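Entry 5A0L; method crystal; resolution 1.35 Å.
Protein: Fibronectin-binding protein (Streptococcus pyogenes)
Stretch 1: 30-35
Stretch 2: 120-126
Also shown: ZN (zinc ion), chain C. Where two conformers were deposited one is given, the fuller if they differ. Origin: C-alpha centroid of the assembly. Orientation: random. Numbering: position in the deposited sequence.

Stretch 1 30-35: ARYHNL
Stretch 2 120-126: DLNAILV

The most unusual feature of this contact is the phenol of Tyr 32, whose hydroxyl is both donor and acceptor: Tyr 32 OH donates to Asn 122 OD1 at 2.6 Å, the one direct hydrogen bond between the stretches, while accepting from Arg 31 NH2 at 3.3 Å and, weakly, from Arg 31 NE at 3.2 Å.

Stretch 2 is helical, with phi/psi from -51/-49 to -69/-34 and backbone bonds from Ile 124 N to Asp 120 O (2.9 Å) and Leu 125 N to Leu 121 O (3.1 Å). Stretch 1 is largely loop: Ala 30 and Arg 31 are turned near -65/-20, then Tyr 32 (-101/144), His 33 (-139/159), Asn 34 (-147/84) and Leu 35 (-80/141) extend. The nearest CA atoms are those of Tyr 32 and Leu 121, 6.4 Å apart, and 382 Å² is buried over both sides; Tyr 32 (94 Å²) and Leu 121 (72 Å²) are the most covered. Tyr 32 suits its buried place by pairing an apolar ring face with a bonded hydroxyl.

Tyr 32 leaves its backbone sideways, and chi1 m (-63°) with chi2 -48° carries the ring to the helix. Leu 121 CB sits 3.9 Å from the Tyr 32 ring centroid, 14° off the normal, a CH-pi contact over one face. Asn 122 OD1 meets the ring's edge near its plane, where a phenol proton prefers to lie; chi1 m (-69°) and chi2 -31° place that oxygen. Leu 125 CD2 approaches Tyr 32 CE1 obliquely at 4.2 Å. Arg 31, chi1 p then t, t and chi4 -88°, extends its chain to bring NE and NH2 to the hydroxyl.

Leu 121, Ile 124 and Leu 125 point CA-to-CB toward stretch 1, giving the helix an apolar surface. Leu 121 (m, t) brings CD2 to 4.1 Å from Asn 34 CB; Ile 124 (m, t) puts CG2 3.5 Å from His 33 O and CD1 3.6 Å from Asn 34 OD1 (chi1 t). Leu 125 (t, p) sets CD1 3.8 Å from Arg 31 O.

Water 2 links the two backbones, donating to His 33 O at 2.8 Å and to Leu 121 O at 2.9 Å. The CA-to-CB bond of His 33 points away from the helix; with chi1 m and chi2 89°, His 33 NE2 binds ZN at 2.2 Å. Five waters at 2.1–2.2 Å from ZN complete six ligands; water 1 also donates to Ala 30 O at 2.6 Å.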

ATOM      1  N   ALA A  30       9.583   6.139 -13.107  1.00 31.24           N
ATOM      2  CA  ALA A  30       8.129   6.263 -13.011  1.00 29.66           C
ATOM      3  C   ALA A  30       7.456   5.078 -12.333  1.00 27.22           C
ATOM      4  O   ALA A  30       6.317   5.188 -11.870  1.00 27.45           O
ATOM      5  CB  ALA A  30       7.536   6.465 -14.395  1.00 34.34           C
ATOM      6  N   ARG A  31       8.149   3.943 -12.286  1.00 26.59           N
ATOM      7  CA  ARG A  31       7.616   2.751 -11.618  1.00 24.18           C
ATOM      8  C   ARG A  31       7.453   2.908 -10.097  1.00 20.12           C
ATOM      9  O   ARG A  31       6.710   2.156  -9.465  1.00 22.78           O
ATOM     10  CB  ARG A  31       8.486   1.517 -11.917  1.00 27.88           C
ATOM     11  CG  ARG A  31       9.910   1.567 -11.387  1.00 26.85           C
ATOM     12  CD  ARG A  31      10.611   0.272 -11.730  1.00 32.54           C
ATOM     13  NE  ARG A  31      11.995   0.305 -11.286  1.00 36.24           N
ATOM     14  CZ  ARG A  31      13.015   0.775 -11.996  1.00 34.00           C
ATOM     15  NH1 ARG A  31      12.831   1.280 -13.222  1.00 36.97           N
ATOM     16  NH2 ARG A  31      14.235   0.752 -11.466  1.00 43.58           N
ATOM     17  N   TYR A  32       8.180   3.862  -9.514  1.00 17.33           N
ATOM     18  CA  TYR A  32       8.211   4.018  -8.073  1.00 15.78           C
ATOM     19  C   TYR A  32       7.328   5.143  -7.555  1.00 15.58           C
ATOM     20  O   TYR A  32       7.199   6.190  -8.181  1.00 16.84           O
ATOM     21  CB  TYR A  32       9.620   4.275  -7.555  1.00 16.17           C
ATOM     22  CG  TYR A  32      10.614   3.154  -7.790  1.00 16.07           C
ATOM     23  CD1 TYR A  32      10.300   1.826  -7.491  1.00 15.54           C
ATOM     24  CD2 TYR A  32      11.882   3.419  -8.237  1.00 20.25           C
ATOM     25  CE1 TYR A  32      11.204   0.801  -7.660  1.00 16.27           C
ATOM     26  CE2 TYR A  32      12.792   2.403  -8.431  1.00 20.98           C
ATOM     27  CZ  TYR A  32      12.446   1.096  -8.134  1.00 18.50           C
ATOM     28  OH  TYR A  32      13.350   0.109  -8.379  1.00 23.51           O
ATOM     29  N   HIS A  33       6.743   4.877  -6.399  1.00 15.07           N
ATOM     30  CA  HIS A  33       6.070   5.854  -5.575  0.60 14.23           C
ATOM     31  C   HIS A  33       6.439   5.583  -4.110  1.00 13.73           C
ATOM     32  O   HIS A  33       6.832   4.448  -3.751  1.00 15.46           O
ATOM     33  CB  HIS A  33       4.536   5.803  -5.753  0.60 16.15           C
ATOM     34  CG  HIS A  33       4.090   6.052  -7.152  0.60 17.26           C
ATOM     35  ND1 HIS A  33       3.945   5.042  -8.072  0.60 18.73           N
ATOM     36  CD2 HIS A  33       3.837   7.202  -7.815  0.60 18.96           C
ATOM     37  CE1 HIS A  33       3.571   5.551  -9.229  0.60 21.02           C
ATOM     38  NE2 HIS A  33       3.509   6.861  -9.106  0.60 19.35           N
ATOM     39  N   ASN A  34       6.284   6.583  -3.252  1.00 13.33           N
ATOM     40  CA  ASN A  34       6.500   6.387  -1.828  1.00 13.07           C
ATOM     41  C   ASN A  34       5.542   7.298  -1.096  1.00 14.02           C
ATOM     42  O   ASN A  34       5.839   8.449  -0.774  1.00 14.02           O
ATOM     43  CB  ASN A  34       7.963   6.633  -1.463  1.00 15.19           C
ATOM     44  CG  ASN A  34       8.255   6.254  -0.036  1.00 16.24           C
ATOM     45  OD1 ASN A  34       7.348   6.016   0.755  1.00 16.05           O
ATOM     46  ND2 ASN A  34       9.520   6.149   0.286  1.00 22.43           N
ATOM     47  N   LEU A  35       4.326   6.791  -0.930  1.00 12.78           N
ATOM     48  CA  LEU A  35       3.239   7.612  -0.413  1.00 12.19           C
ATOM     49  C   LEU A  35       3.274   7.753   1.086  1.00 12.85           C
ATOM     50  O   LEU A  35       3.555   6.776   1.818  1.00 13.62           O
ATOM     51  CB  LEU A  35       1.864   7.048  -0.826  1.00 12.09           C
ATOM     52  CG  LEU A  35       1.703   6.823  -2.331  1.00 12.85           C
ATOM     53  CD1 LEU A  35       0.292   6.323  -2.617  1.00 14.02           C
ATOM     54  CD2 LEU A  35       2.032   8.070  -3.142  1.00 13.88           C
ATOM     55  N   ASP A 120      14.102  -0.467  -0.306  1.00 14.82           N
ATOM     56  CA  ASP A 120      12.833   0.100   0.149  1.00 14.73           C
ATOM     57  C   ASP A 120      11.841   0.361  -1.009  1.00 14.69           C
ATOM     58  O   ASP A 120      10.674  -0.014  -0.903  1.00 14.07           O
ATOM     59  CB  ASP A 120      13.052   1.400   0.899  1.00 17.15           C
ATOM     60  CG  ASP A 120      13.778   1.209   2.215  1.00 22.22           C
ATOM     61  OD1 ASP A 120      14.031   0.066   2.642  1.00 25.32           O
ATOM     62  OD2 ASP A 120      14.127   2.239   2.807  1.00 34.21           O
ATOM     63  N   LEU A 121      12.275   1.006  -2.084  1.00 13.76           N
ATOM     64  CA  LEU A 121      11.308   1.344  -3.140  1.00 13.25           C
ATOM     65  C   LEU A 121      10.798   0.097  -3.830  1.00 13.09           C
ATOM     66  O   LEU A 121       9.638   0.069  -4.273  1.00 13.22           O
ATOM     67  CB  LEU A 121      11.937   2.327  -4.131  1.00 16.29           C
ATOM     68  CG  LEU A 121      12.130   3.747  -3.594  1.00 16.06           C
ATOM     69  CD1 LEU A 121      13.067   4.572  -4.484  1.00 18.87           C
ATOM     70  CD2 LEU A 121      10.803   4.477  -3.401  1.00 17.69           C
ATOM     71  N   ASN A 122      11.641  -0.920  -3.968  1.00 13.22           N
ATOM     72  CA  ASN A 122      11.192  -2.205  -4.505  1.00 12.99           C
ATOM     73  C   ASN A 122      10.244  -2.951  -3.539  1.00 12.38           C
ATOM     74  O   ASN A 122       9.331  -3.647  -4.002  1.00 13.10           O
ATOM     75  CB  ASN A 122      12.384  -3.094  -4.854  1.00 14.20           C
ATOM     76  CG  ASN A 122      13.177  -2.581  -6.029  1.00 14.44           C
ATOM     77  OD1 ASN A 122      12.629  -1.947  -6.928  1.00 15.86           O
ATOM     78  ND2 ASN A 122      14.490  -2.871  -6.035  1.00 15.43           N
ATOM     79  N   ALA A 123      10.482  -2.808  -2.245  1.00 12.38           N
ATOM     80  CA  ALA A 123       9.658  -3.464  -1.239  1.00 12.05           C
ATOM     81  C   ALA A 123       8.271  -2.816  -1.238  1.00 12.51           C
ATOM     82  O   ALA A 123       7.239  -3.514  -1.099  1.00 12.22           O
ATOM     83  CB  ALA A 123      10.311  -3.389   0.115  1.00 13.19           C
ATOM     84  N   ILE A 124       8.229  -1.490  -1.335  1.00 12.15           N
ATOM     85  CA  ILE A 124       6.944  -0.772  -1.474  1.00 11.91           C
ATOM     86  C   ILE A 124       6.239  -1.270  -2.741  1.00 12.02           C
ATOM     87  O   ILE A 124       5.037  -1.545  -2.715  1.00 12.14           O
ATOM     88  CB  ILE A 124       7.212   0.744  -1.516  1.00 11.96           C
ATOM     89  CG1 ILE A 124       7.663   1.247  -0.146  1.00 14.51           C
ATOM     90  CG2 ILE A 124       5.971   1.508  -1.970  1.00 12.38           C
ATOM     91  CD1 ILE A 124       8.242   2.641  -0.148  1.00 15.87           C
ATOM     92  N   LEU A 125       6.960  -1.391  -3.834  1.00 11.84           N
ATOM     93  CA  LEU A 125       6.361  -1.816  -5.093  1.00 12.96           C
ATOM     94  C   LEU A 125       5.759  -3.216  -4.985  1.00 12.67           C
ATOM     95  O   LEU A 125       4.640  -3.465  -5.488  1.00 13.26           O
ATOM     96  CB  LEU A 125       7.374  -1.705  -6.219  1.00 14.98           C
ATOM     97  CG  LEU A 125       6.924  -2.055  -7.612  1.00 15.97           C
ATOM     98  CD1 LEU A 125       5.728  -1.218  -8.051  1.00 18.03           C
ATOM     99  CD2 LEU A 125       8.134  -1.845  -8.555  1.00 18.25           C
ATOM    100  N   VAL A 126       6.483  -4.137  -4.365  1.00 12.22           N
ATOM    101  CA  VAL A 126       5.941  -5.484  -4.136  1.00 11.66           C
ATOM    102  C   VAL A 126       4.681  -5.435  -3.281  1.00 11.23           C
ATOM    103  O   VAL A 126       3.653  -6.049  -3.630  1.00 11.72           O
ATOM    104  CB  VAL A 126       7.002  -6.397  -3.510  1.00 12.16           C
ATOM    105  CG1 VAL A 126       6.402  -7.699  -3.011  1.00 13.30           C
ATOM    106  CG2 VAL A 126       8.111  -6.674  -4.494  1.00 14.13           C
TER
HETATM  107 ZN    ZN C1271       3.190   8.159 -10.838  0.60 21.68          ZN
HETATM  108  O   HOH W   1       4.408   6.958 -12.197  0.60 31.30           O
HETATM  109  O   HOH W   2       7.640   2.095  -5.011  1.00 14.95           O
HETATM  110  O   HOH W   3       2.853   9.366 -12.604  0.60 30.93           O
HETATM  111  O   HOH W   4       1.395   7.270 -11.447  0.60 26.26           O
HETATM  112  O   HOH W   5       4.903   9.358 -10.540  0.60 24.49           O
HETATM  113  O   HOH W   6       2.027   9.603  -9.891  0.60 23.06           O